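Local coordinates for protein DNA polymerase sliding clamp (Archaeoglobus fulgidus, PDB 1RWZ) that forms a ring-shaped homotrimeric sliding clamp that encircles DNA and probably tethers the replicative polymerase and other DNA-processing proteins to it, at residues 130-135 against 180-185. Residues are numbered along the deposited sequence; the frame is centred on the assembly and turned at random.
Sequences KIVMDA and ELIEFN
A classic beta bulge joins Val132 to Ile182 and Glu183, where the short strand 183-184 pairs antiparallel with strand 129-134. Val132 N donates to Glu183 O at 2.8 Å, while Val132 O takes two amides: Ile182 N at 3.0 Å, with a bent N-H...O angle of 138°, and the more distant Glu183 N in a weak bond. Beyond the bulge, Ile131 and Phe184 form a non-hydrogen-bonded pair. Their side chains run side by side, and Ile131 CG1 meets the edge of the phenyl ring 3.6 Å from Phe184 CE1. Leu181 lies over the same face, its CD2 against Ile131 CG2 and Met133 CB. In the PCNA clamp fold, strand 183-184 forms the outer margin, within the chain, of the long sheet that continues through strand 210-215 on the other side of 129-134. The opposite face carries Val132, whose CG2 packs 3.6 Å from Glu183 CB and whose CG1 faces Ile182 CB. There the extended Lys130 side chain forms a salt bridge with Glu183, Lys130 NZ lying 3.3 Å from Glu183 OE1, a weak hydrogen bond. Asn185 closes the strand pair: its backbone N donates to Lys130 O. A chi1 of 77° sets Asn185 CG between its own backbone N and carbonyl carbon. Asn185 OD1 accepts Lys130 N at 2.9 Å from above the carboxamide plane. Gly187 N also donates to that OD1, and Asn185 ND2 binds Pro128 O, fixing the carboxamide's rotation.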
loop_
_atom_site.group_PDB
_atom_site.type_symbol
_atom_site.label_atom_id
_atom_site.label_comp_id
_atom_site.label_asym_id
_atom_site.label_seq_id
_atom_site.Cartn_x
_atom_site.Cartn_y
_atom_site.Cartn_z
ATOM N N LYS A 130 21.403 -0.401 -31.212
ATOM C CA LYS A 130 19.991 -0.072 -31.046
ATOM C C LYS A 130 19.304 -1.319 -30.509
ATOM O O LYS A 130 19.339 -2.375 -31.144
ATOM C CB LYS A 130 19.364 0.328 -32.381
ATOM C CG LYS A 130 17.904 0.737 -32.252
ATOM C CD LYS A 130 17.297 1.067 -33.605
ATOM C CE LYS A 130 15.813 1.370 -33.468
ATOM N NZ LYS A 130 15.193 1.640 -34.798
ATOM N N ILE A 131 18.682 -1.184 -29.343
ATOM C CA ILE A 131 18.014 -2.297 -28.686
ATOM C C ILE A 131 16.576 -1.919 -28.356
ATOM O O ILE A 131 16.339 -0.902 -27.710
ATOM C CB ILE A 131 18.738 -2.660 -27.357
ATOM C CG1 ILE A 131 20.229 -2.904 -27.613
ATOM C CG2 ILE A 131 18.112 -3.895 -26.738
ATOM C CD1 ILE A 131 21.122 -1.748 -27.185
ATOM N N VAL A 132 15.622 -2.734 -28.800
ATOM C CA VAL A 132 14.212 -2.469 -28.519
ATOM C C VAL A 132 13.675 -3.611 -27.659
ATOM O O VAL A 132 13.807 -4.786 -28.013
ATOM C CB VAL A 132 13.382 -2.354 -29.820
ATOM C CG1 VAL A 132 11.924 -2.021 -29.484
ATOM C CG2 VAL A 132 13.966 -1.266 -30.709
ATOM N N MET A 133 13.085 -3.257 -26.521
ATOM C CA MET A 133 12.562 -4.247 -25.586
ATOM C C MET A 133 11.384 -3.692 -24.805
ATOM O O MET A 133 10.970 -2.550 -25.003
ATOM C CB MET A 133 13.664 -4.658 -24.599
ATOM C CG MET A 133 14.187 -3.500 -23.749
ATOM S SD MET A 133 15.591 -3.952 -22.692
ATOM C CE MET A 133 14.803 -5.114 -21.614
ATOM N N ASP A 134 10.841 -4.515 -23.916
ATOM C CA ASP A 134 9.730 -4.094 -23.077
ATOM C C ASP A 134 10.308 -3.268 -21.932
ATOM O O ASP A 134 11.272 -3.687 -21.296
ATOM C CB ASP A 134 9.014 -5.310 -22.502
ATOM C CG ASP A 134 7.838 -4.924 -21.634
ATOM O OD1 ASP A 134 6.756 -4.651 -22.189
ATOM O OD2 ASP A 134 8.005 -4.879 -20.398
ATOM N N ALA A 135 9.722 -2.104 -21.673
ATOM C CA ALA A 135 10.200 -1.220 -20.611
ATOM C C ALA A 135 10.083 -1.857 -19.228
ATOM O O ALA A 135 10.896 -1.584 -18.342
ATOM C CB ALA A 135 9.437 0.095 -20.646
ATOM N N GLU A 180 15.335 -12.836 -28.464
ATOM C CA GLU A 180 14.493 -12.470 -27.327
ATOM C C GLU A 180 14.052 -11.002 -27.356
ATOM O O GLU A 180 13.050 -10.633 -26.746
ATOM C CB GLU A 180 15.238 -12.744 -26.016
ATOM C CG GLU A 180 15.540 -14.218 -25.766
ATOM C CD GLU A 180 16.330 -14.448 -24.488
ATOM O OE1 GLU A 180 17.491 -13.986 -24.406
ATOM O OE2 GLU A 180 15.786 -15.093 -23.566
ATOM N N LEU A 181 14.807 -10.173 -28.067
ATOM C CA LEU A 181 14.501 -8.747 -28.164
ATOM C C LEU A 181 13.476 -8.472 -29.256
ATOM O O LEU A 181 13.324 -9.266 -30.181
ATOM C CB LEU A 181 15.786 -7.967 -28.456
ATOM C CG LEU A 181 16.841 -8.039 -27.347
ATOM C CD1 LEU A 181 18.193 -7.586 -27.879
ATOM C CD2 LEU A 181 16.393 -7.174 -26.174
ATOM N N ILE A 182 12.778 -7.344 -29.149
ATOM C CA ILE A 182 11.776 -6.973 -30.146
ATOM C C ILE A 182 12.482 -6.576 -31.442
ATOM O O ILE A 182 12.055 -6.947 -32.535
ATOM C CB ILE A 182 10.895 -5.810 -29.638
ATOM C CG1 ILE A 182 10.133 -6.256 -28.386
ATOM C CG2 ILE A 182 9.919 -5.371 -30.727
ATOM C CD1 ILE A 182 9.342 -5.150 -27.699
ATOM N N GLU A 183 13.567 -5.819 -31.306
ATOM C CA GLU A 183 14.379 -5.383 -32.438
ATOM C C GLU A 183 15.796 -5.210 -31.899
ATOM O O GLU A 183 15.979 -4.755 -30.771
ATOM C CB GLU A 183 13.862 -4.057 -33.014
ATOM C CG GLU A 183 14.713 -3.522 -34.163
ATOM C CD GLU A 183 14.176 -2.232 -34.767
ATOM O OE1 GLU A 183 14.925 -1.584 -35.529
ATOM O OE2 GLU A 183 13.012 -1.866 -34.489
ATOM N N PHE A 184 16.793 -5.584 -32.694
ATOM C CA PHE A 184 18.185 -5.489 -32.265
ATOM C C PHE A 184 19.086 -5.456 -33.492
ATOM O O PHE A 184 18.931 -6.275 -34.396
ATOM C CB PHE A 184 18.531 -6.699 -31.399
ATOM C CG PHE A 184 19.930 -6.685 -30.858
ATOM C CD1 PHE A 184 20.377 -5.626 -30.069
ATOM C CD2 PHE A 184 20.792 -7.750 -31.105
ATOM C CE1 PHE A 184 21.665 -5.630 -29.528
ATOM C CE2 PHE A 184 22.079 -7.766 -30.571
ATOM C CZ PHE A 184 22.517 -6.702 -29.780
ATOM N N ASN A 185 20.038 -4.528 -33.520
ATOM C CA ASN A 185 20.922 -4.415 -34.675
ATOM C C ASN A 185 22.311 -5.023 -34.475
ATOM O O ASN A 185 23.154 -4.958 -35.368
ATOM C CB ASN A 185 21.026 -2.945 -35.096
ATOM C CG ASN A 185 21.931 -2.136 -34.192
ATOM O OD1 ASN A 185 22.156 -2.487 -33.036
ATOM N ND2 ASN A 185 22.445 -1.033 -34.715
#